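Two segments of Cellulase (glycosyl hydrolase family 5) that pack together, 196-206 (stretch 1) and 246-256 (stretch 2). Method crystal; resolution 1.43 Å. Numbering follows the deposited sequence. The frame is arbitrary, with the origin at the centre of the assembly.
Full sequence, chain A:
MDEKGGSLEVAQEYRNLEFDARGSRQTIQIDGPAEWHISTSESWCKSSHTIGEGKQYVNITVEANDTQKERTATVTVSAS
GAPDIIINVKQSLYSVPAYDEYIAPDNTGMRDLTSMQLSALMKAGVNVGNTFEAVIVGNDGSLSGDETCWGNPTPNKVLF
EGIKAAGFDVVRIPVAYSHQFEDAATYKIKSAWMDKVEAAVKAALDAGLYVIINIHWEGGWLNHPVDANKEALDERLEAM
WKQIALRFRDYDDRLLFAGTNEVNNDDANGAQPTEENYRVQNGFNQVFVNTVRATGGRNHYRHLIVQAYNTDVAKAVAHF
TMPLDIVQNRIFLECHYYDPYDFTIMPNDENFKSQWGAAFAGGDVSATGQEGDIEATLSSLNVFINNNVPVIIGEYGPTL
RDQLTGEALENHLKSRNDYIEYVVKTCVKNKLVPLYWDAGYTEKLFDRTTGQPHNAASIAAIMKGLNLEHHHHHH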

ATOM      1  N   LYS A 196     -21.208   2.643 -11.447  1.00 11.78           N
ATOM      2  CA  LYS A 196     -20.635   1.531 -12.239  1.00 12.61           C
ATOM      3  C   LYS A 196     -19.607   0.748 -11.413  1.00 10.07           C
ATOM      4  O   LYS A 196     -19.580  -0.465 -11.389  1.00 11.71           O
ATOM      5  CB  LYS A 196     -19.976   2.065 -13.529  1.00 14.64           C
ATOM      6  CG  LYS A 196     -20.975   2.506 -14.591  1.00 21.36           C
ATOM      7  CD  LYS A 196     -20.299   3.227 -15.738  1.00 27.08           C
ATOM      8  CE  LYS A 196     -19.628   2.273 -16.708  1.00 37.90           C
ATOM      9  NZ  LYS A 196     -19.202   3.043 -17.927  1.00 23.29           N
ATOM     10  N   VAL A 197     -18.733   1.492 -10.746  1.00 10.82           N
ATOM     11  CA  VAL A 197     -17.753   0.876  -9.853  1.00 13.86           C
ATOM     12  C   VAL A 197     -18.482   0.036  -8.764  1.00  9.80           C
ATOM     13  O   VAL A 197     -18.165  -1.134  -8.497  1.00 10.61           O
ATOM     14  CB  VAL A 197     -16.809   1.924  -9.231  1.00 14.17           C
ATOM     15  CG1 VAL A 197     -15.824   1.216  -8.301  1.00 16.04           C
ATOM     16  CG2 VAL A 197     -16.069   2.716 -10.315  1.00 11.06           C
ATOM     17  N   GLU A 198     -19.457   0.657  -8.119  1.00 10.42           N
ATOM     18  CA  GLU A 198     -20.214  -0.043  -7.076  1.00 10.55           C
ATOM     19  C   GLU A 198     -20.905  -1.307  -7.597  1.00  9.17           C
ATOM     20  O   GLU A 198     -20.965  -2.316  -6.902  1.00 10.82           O
ATOM     21  CB  GLU A 198     -21.231   0.918  -6.428  1.00 11.37           C
ATOM     22  CG  GLU A 198     -21.983   0.248  -5.283  1.00 12.57           C
ATOM     23  CD  GLU A 198     -22.940   1.120  -4.509  1.00 12.11           C
ATOM     24  OE1 GLU A 198     -23.293   2.188  -5.015  1.00 15.28           O
ATOM     25  OE2 GLU A 198     -23.404   0.650  -3.431  1.00 16.14           O
ATOM     26  N   ALA A 199     -21.461  -1.247  -8.817  1.00 10.31           N
ATOM     27  CA  ALA A 199     -22.159  -2.416  -9.360  1.00 11.56           C
ATOM     28  C   ALA A 199     -21.182  -3.615  -9.509  1.00 10.59           C
ATOM     29  O   ALA A 199     -21.524  -4.769  -9.248  1.00 12.73           O
ATOM     30  CB  ALA A 199     -22.800  -2.091 -10.694  1.00 15.14           C
ATOM     31  N   ALA A 200     -19.950  -3.313  -9.909  1.00 10.97           N
ATOM     32  CA  ALA A 200     -18.932  -4.365 -10.065  1.00 11.34           C
ATOM     33  C   ALA A 200     -18.507  -4.915  -8.704  1.00 10.96           C
ATOM     34  O   ALA A 200     -18.362  -6.117  -8.516  1.00 10.80           O
ATOM     35  CB  ALA A 200     -17.733  -3.834 -10.827  1.00 12.98           C
ATOM     36  N   VAL A 201     -18.325  -4.022  -7.738  1.00 10.31           N
ATOM     37  CA  VAL A 201     -17.985  -4.436  -6.379  1.00  8.85           C
ATOM     38  C   VAL A 201     -19.090  -5.352  -5.803  1.00  9.60           C
ATOM     39  O   VAL A 201     -18.811  -6.414  -5.260  1.00 11.37           O
ATOM     40  CB  VAL A 201     -17.754  -3.217  -5.473  1.00 10.02           C
ATOM     41  CG1 VAL A 201     -17.722  -3.633  -4.002  1.00 11.03           C
ATOM     42  CG2 VAL A 201     -16.480  -2.488  -5.890  1.00 11.52           C
ATOM     43  N   LYS A 202     -20.345  -4.934  -5.953  1.00 10.62           N
ATOM     44  CA  LYS A 202     -21.474  -5.724  -5.484  1.00 13.10           C
ATOM     45  C   LYS A 202     -21.504  -7.126  -6.146  1.00 11.04           C
ATOM     46  O   LYS A 202     -21.696  -8.168  -5.488  1.00 13.56           O
ATOM     47  CB  LYS A 202     -22.793  -4.973  -5.721  1.00 14.15           C
ATOM     48  CG  LYS A 202     -24.004  -5.654  -5.129  1.00 23.10           C
ATOM     49  CD  LYS A 202     -25.298  -4.882  -5.375  1.00 33.05           C
ATOM     50  CE  LYS A 202     -26.444  -5.509  -4.589  1.00 80.68           C
ATOM     51  NZ  LYS A 202     -26.643  -6.961  -4.870  1.00103.74           N
ATOM     52  N   ALA A 203     -21.295  -7.162  -7.465  1.00 11.65           N
ATOM     53  CA  ALA A 203     -21.268  -8.460  -8.186  1.00 12.07           C
ATOM     54  C   ALA A 203     -20.152  -9.381  -7.664  1.00 12.19           C
ATOM     55  O   ALA A 203     -20.349 -10.570  -7.465  1.00 13.63           O
ATOM     56  CB  ALA A 203     -21.104  -8.216  -9.676  1.00 17.85           C
ATOM     57  N   ALA A 204     -18.983  -8.792  -7.397  1.00 10.91           N
ATOM     58  CA  ALA A 204     -17.848  -9.577  -6.899  1.00 11.07           C
ATOM     59  C   ALA A 204     -18.143 -10.115  -5.485  1.00 11.25           C
ATOM     60  O   ALA A 204     -17.865 -11.269  -5.152  1.00 11.13           O
ATOM     61  CB  ALA A 204     -16.589  -8.738  -6.904  1.00 10.44           C
ATOM     62  N   LEU A 205     -18.671  -9.249  -4.636  1.00 10.96           N
ATOM     63  CA  LEU A 205     -19.023  -9.666  -3.291  1.00 10.87           C
ATOM     64  C   LEU A 205     -20.110 -10.752  -3.287  1.00 12.08           C
ATOM     65  O   LEU A 205     -20.061 -11.717  -2.521  1.00 14.10           O
ATOM     66  CB  LEU A 205     -19.494  -8.461  -2.478  1.00 11.20           C
ATOM     67  CG  LEU A 205     -18.390  -7.457  -2.075  1.00 13.09           C
ATOM     68  CD1 LEU A 205     -19.043  -6.189  -1.539  1.00 13.20           C
ATOM     69  CD2 LEU A 205     -17.377  -7.999  -1.081  1.00 17.15           C
ATOM     70  N   ASP A 206     -21.120 -10.548  -4.123  1.00 12.79           N
ATOM     71  CA  ASP A 206     -22.217 -11.528  -4.225  1.00 14.44           C
ATOM     72  C   ASP A 206     -21.749 -12.912  -4.720  1.00 15.22           C
ATOM     73  O   ASP A 206     -22.346 -13.932  -4.393  1.00 18.54           O
ATOM     74  CB  ASP A 206     -23.368 -11.015  -5.087  1.00 17.13           C
ATOM     75  CG  ASP A 206     -24.123  -9.822  -4.464  1.00 17.93           C
ATOM     76  OD1 ASP A 206     -23.951  -9.515  -3.273  1.00 21.79           O
ATOM     77  OD2 ASP A 206     -24.921  -9.192  -5.191  1.00 21.63           O
TER
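Stretch 2 (246-256) LRFRDYDDRLL

The apolar centre of the contact is built from Val201 and Leu205 of stretch 1, helical throughout 196-206, in a helix that begins earlier in the chain, and from Phe248 and Leu255 of stretch 2. The CA-to-CB bond of Phe248 points sideways, but with chi1 near -71° its ring reaches the helix. There CE1 of Phe248 lies 3.9 Å from CB of Val201, and CZ of Phe248 approaches CG1 of Val197 at 4.1 Å and CA of Glu198 at 3.6 Å. Val201 also meets the start of the strand at 255-256, its CG1 standing 3.9 Å from CD1 of Leu255.

Stretch 2 follows the helix in the same direction, Phe248, Tyr251 and Arg254 lying nearest to Glu198, Lys202 and Leu205 in turn. It enters as the last part of a helix and then folds through two type I turns, Phe248 to Tyr251 and Asp252 to Leu255, closed by backbone hydrogen bonds from Tyr251 N to Phe248 O (3.2 Å) and from Leu255 N to Asp252 O (3.1 Å). Leu205, the most extensively covered residue, packs its CD1 3.5 Å from CD2 of Tyr251 and its CD2 3.7 Å from CB of Arg254.

Farther out, the extended side chain of Glu198 uses both carboxylate oxygens. OE2 of Glu198 accepts a short hydrogen bond from OH of Tyr251 (2.6 Å), while OE1 of Glu198 forms a salt bridge with NH1 of Arg247 (2.9 Å), so one acidic group holds Arg247, just before the first turn, and Tyr251, the residue that ends it. At the other end, the guanidinium of Arg254 lies with one face over CB of Leu205. Its orientation is supported by a salt bridge within stretch 2, from NE of Arg254 to OD1 of Asp252 (2.9 Å). Water 1 completes this edge, accepting from NH2 of Arg254 (3.0 Å) and donating to OD1 of Asp206 (2.9 Å).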

ATOM      1  N   LEU A 246     -17.234   7.258   1.589  1.00  8.74           N
ATOM      2  CA  LEU A 246     -18.660   7.479   1.901  1.00  9.96           C
ATOM      3  C   LEU A 246     -19.568   6.608   1.061  1.00  9.97           C
ATOM      4  O   LEU A 246     -20.567   6.069   1.558  1.00 11.67           O
ATOM      5  CB  LEU A 246     -19.030   8.957   1.773  1.00  9.90           C
ATOM      6  CG  LEU A 246     -18.499   9.884   2.901  1.00 10.09           C
ATOM      7  CD1 LEU A 246     -18.736  11.348   2.581  1.00 13.41           C
ATOM      8  CD2 LEU A 246     -19.114   9.513   4.242  1.00 12.58           C
ATOM      9  N   ARG A 247     -19.234   6.442  -0.212  1.00  9.87           N
ATOM     10  CA  ARG A 247     -20.096   5.599  -1.069  1.00 11.43           C
ATOM     11  C   ARG A 247     -20.124   4.140  -0.562  1.00  8.17           C
ATOM     12  O   ARG A 247     -21.171   3.489  -0.586  1.00 10.53           O
ATOM     13  CB  ARG A 247     -19.652   5.650  -2.544  1.00 11.63           C
ATOM     14  CG  ARG A 247     -20.349   4.637  -3.448  1.00 14.67           C
ATOM     15  CD  ARG A 247     -21.829   4.883  -3.582  1.00 20.30           C
ATOM     16  NE  ARG A 247     -22.130   6.005  -4.460  1.00 16.23           N
ATOM     17  CZ  ARG A 247     -22.675   5.906  -5.686  1.00 14.19           C
ATOM     18  NH1 ARG A 247     -22.940   4.740  -6.234  1.00 16.28           N
ATOM     19  NH2 ARG A 247     -22.924   7.016  -6.373  1.00 15.15           N
ATOM     20  N   PHE A 248     -18.950   3.636  -0.142  1.00  9.01           N
ATOM     21  CA  PHE A 248     -18.794   2.241   0.216  1.00  8.36           C
ATOM     22  C   PHE A 248     -18.828   1.932   1.729  1.00  8.79           C
ATOM     23  O   PHE A 248     -18.548   0.815   2.172  1.00 10.04           O
ATOM     24  CB  PHE A 248     -17.517   1.693  -0.427  1.00  8.22           C
ATOM     25  CG  PHE A 248     -17.608   1.521  -1.920  1.00  9.04           C
ATOM     26  CD1 PHE A 248     -18.254   0.411  -2.459  1.00 14.14           C
ATOM     27  CD2 PHE A 248     -17.049   2.456  -2.778  1.00  9.09           C
ATOM     28  CE1 PHE A 248     -18.358   0.278  -3.813  1.00 10.36           C
ATOM     29  CE2 PHE A 248     -17.154   2.328  -4.145  1.00 15.05           C
ATOM     30  CZ  PHE A 248     -17.790   1.233  -4.665  1.00 11.60           C
ATOM     31  N   ARG A 249     -19.240   2.926   2.522  1.00  8.51           N
ATOM     32  CA  ARG A 249     -19.125   2.850   3.976  1.00  9.41           C
ATOM     33  C   ARG A 249     -19.903   1.681   4.588  1.00  9.89           C
ATOM     34  O   ARG A 249     -19.483   1.138   5.610  1.00 10.13           O
ATOM     35  CB  ARG A 249     -19.629   4.182   4.593  1.00  9.90           C
ATOM     36  CG  ARG A 249     -19.486   4.230   6.124  1.00  9.59           C
ATOM     37  CD  ARG A 249     -19.596   5.625   6.682  1.00 12.50           C
ATOM     38  NE  ARG A 249     -20.826   6.303   6.283  1.00 11.07           N
ATOM     39  CZ  ARG A 249     -21.130   7.557   6.584  1.00 10.27           C
ATOM     40  NH1 ARG A 249     -20.289   8.339   7.264  1.00 10.79           N
ATOM     41  NH2 ARG A 249     -22.282   8.049   6.150  1.00 13.55           N
ATOM     42  N   ASP A 250     -21.055   1.323   4.008  1.00 10.50           N
ATOM     43  CA  ASP A 250     -21.924   0.293   4.618  1.00 10.07           C
ATOM     44  C   ASP A 250     -21.621  -1.131   4.190  1.00 10.59           C
ATOM     45  O   ASP A 250     -22.320  -2.040   4.597  1.00 11.42           O
ATOM     46  CB  ASP A 250     -23.402   0.621   4.416  1.00 12.61           C
ATOM     47  CG  ASP A 250     -23.825   1.913   5.100  1.00 14.47           C
ATOM     48  OD1 ASP A 250     -23.149   2.396   6.043  1.00 14.75           O
ATOM     49  OD2 ASP A 250     -24.873   2.461   4.701  1.00 17.92           O
ATOM     50  N   TYR A 251     -20.579  -1.343   3.388  1.00 10.97           N
ATOM     51  CA  TYR A 251     -20.177  -2.703   3.006  1.00 10.68           C
ATOM     52  C   TYR A 251     -19.417  -3.398   4.130  1.00 10.76           C
ATOM     53  O   TYR A 251     -18.721  -2.751   4.924  1.00  9.89           O
ATOM     54  CB  TYR A 251     -19.355  -2.709   1.698  1.00  9.72           C
ATOM     55  CG  TYR A 251     -20.222  -2.416   0.470  1.00 10.72           C
ATOM     56  CD1 TYR A 251     -20.551  -1.124   0.111  1.00 11.28           C
ATOM     57  CD2 TYR A 251     -20.799  -3.447  -0.238  1.00 13.88           C
ATOM     58  CE1 TYR A 251     -21.390  -0.866  -0.973  1.00 13.05           C
ATOM     59  CE2 TYR A 251     -21.610  -3.224  -1.320  1.00 16.61           C
ATOM     60  CZ  TYR A 251     -21.920  -1.936  -1.686  1.00 15.67           C
ATOM     61  OH  TYR A 251     -22.764  -1.776  -2.780  1.00 13.90           O
ATOM     62  N   ASP A 252     -19.574  -4.712   4.192  1.00 10.51           N
ATOM     63  CA  ASP A 252     -18.970  -5.495   5.245  1.00  9.95           C
ATOM     64  C   ASP A 252     -17.454  -5.710   5.027  1.00  9.04           C
ATOM     65  O   ASP A 252     -16.841  -5.107   4.119  1.00  9.56           O
ATOM     66  CB  ASP A 252     -19.798  -6.758   5.507  1.00 13.56           C
ATOM     67  CG  ASP A 252     -19.640  -7.849   4.496  1.00 18.75           C
ATOM     68  OD1 ASP A 252     -18.665  -7.908   3.731  1.00 13.75           O
ATOM     69  OD2 ASP A 252     -20.511  -8.749   4.547  1.00 24.91           O
ATOM     70  N   ASP A 253     -16.847  -6.538   5.872  1.00  7.69           N
ATOM     71  CA  ASP A 253     -15.386  -6.631   5.938  1.00  8.86           C
ATOM     72  C   ASP A 253     -14.733  -7.394   4.771  1.00  8.86           C
ATOM     73  O   ASP A 253     -13.525  -7.502   4.670  1.00  8.84           O
ATOM     74  CB  ASP A 253     -14.898  -7.172   7.287  1.00  9.03           C
ATOM     75  CG  ASP A 253     -15.254  -8.632   7.533  1.00  9.87           C
ATOM     76  OD1 ASP A 253     -15.734  -9.330   6.604  1.00 11.02           O
ATOM     77  OD2 ASP A 253     -15.021  -9.105   8.676  1.00 10.84           O
ATOM     78  N   ARG A 254     -15.563  -7.910   3.875  1.00  8.62           N
ATOM     79  CA  ARG A 254     -15.059  -8.532   2.669  1.00  9.54           C
ATOM     80  C   ARG A 254     -14.588  -7.472   1.672  1.00  8.84           C
ATOM     81  O   ARG A 254     -13.915  -7.809   0.702  1.00  9.39           O
ATOM     82  CB  ARG A 254     -16.097  -9.488   2.060  1.00 11.31           C
ATOM     83  CG  ARG A 254     -16.423 -10.730   2.917  1.00 17.14           C
ATOM     84  CD  ARG A 254     -17.715 -11.422   2.429  1.00 39.08           C
ATOM     85  NE  ARG A 254     -18.761 -10.406   2.247  1.00 32.86           N
ATOM     86  CZ  ARG A 254     -19.776 -10.449   1.380  1.00 37.40           C
ATOM     87  NH1 ARG A 254     -19.948 -11.488   0.575  1.00 43.20           N
ATOM     88  NH2 ARG A 254     -20.630  -9.432   1.316  1.00 56.51           N
ATOM     89  N   LEU A 255     -14.960  -6.205   1.877  1.00  8.10           N
ATOM     90  CA  LEU A 255     -14.486  -5.091   1.050  1.00  7.83           C
ATOM     91  C   LEU A 255     -13.360  -4.353   1.749  1.00  7.36           C
ATOM     92  O   LEU A 255     -13.537  -3.853   2.876  1.00  9.31           O
ATOM     93  CB  LEU A 255     -15.577  -4.103   0.683  1.00  7.71           C
ATOM     94  CG  LEU A 255     -15.202  -2.893  -0.182  1.00  7.67           C
ATOM     95  CD1 LEU A 255     -14.699  -3.324  -1.565  1.00  9.84           C
ATOM     96  CD2 LEU A 255     -16.362  -1.946  -0.344  1.00  9.35           C
ATOM     97  N   LEU A 256     -12.210  -4.317   1.096  1.00  8.18           N
ATOM     98  CA  LEU A 256     -11.004  -3.615   1.554  1.00  7.44           C
ATOM     99  C   LEU A 256     -10.692  -2.462   0.621  1.00  7.18           C
ATOM    100  O   LEU A 256     -11.012  -2.518  -0.588  1.00  8.15           O
ATOM    101  CB  LEU A 256      -9.794  -4.567   1.608  1.00  7.52           C
ATOM    102  CG  LEU A 256      -9.823  -5.764   2.592  1.00  8.05           C
ATOM    103  CD1 LEU A 256     -10.562  -6.955   2.020  1.00 10.72           C
ATOM    104  CD2 LEU A 256      -8.400  -6.180   2.961  1.00  7.94           C
TER
HETATM  105  O   HOH W   1     -22.608 -10.162  -0.821  1.00 38.04           O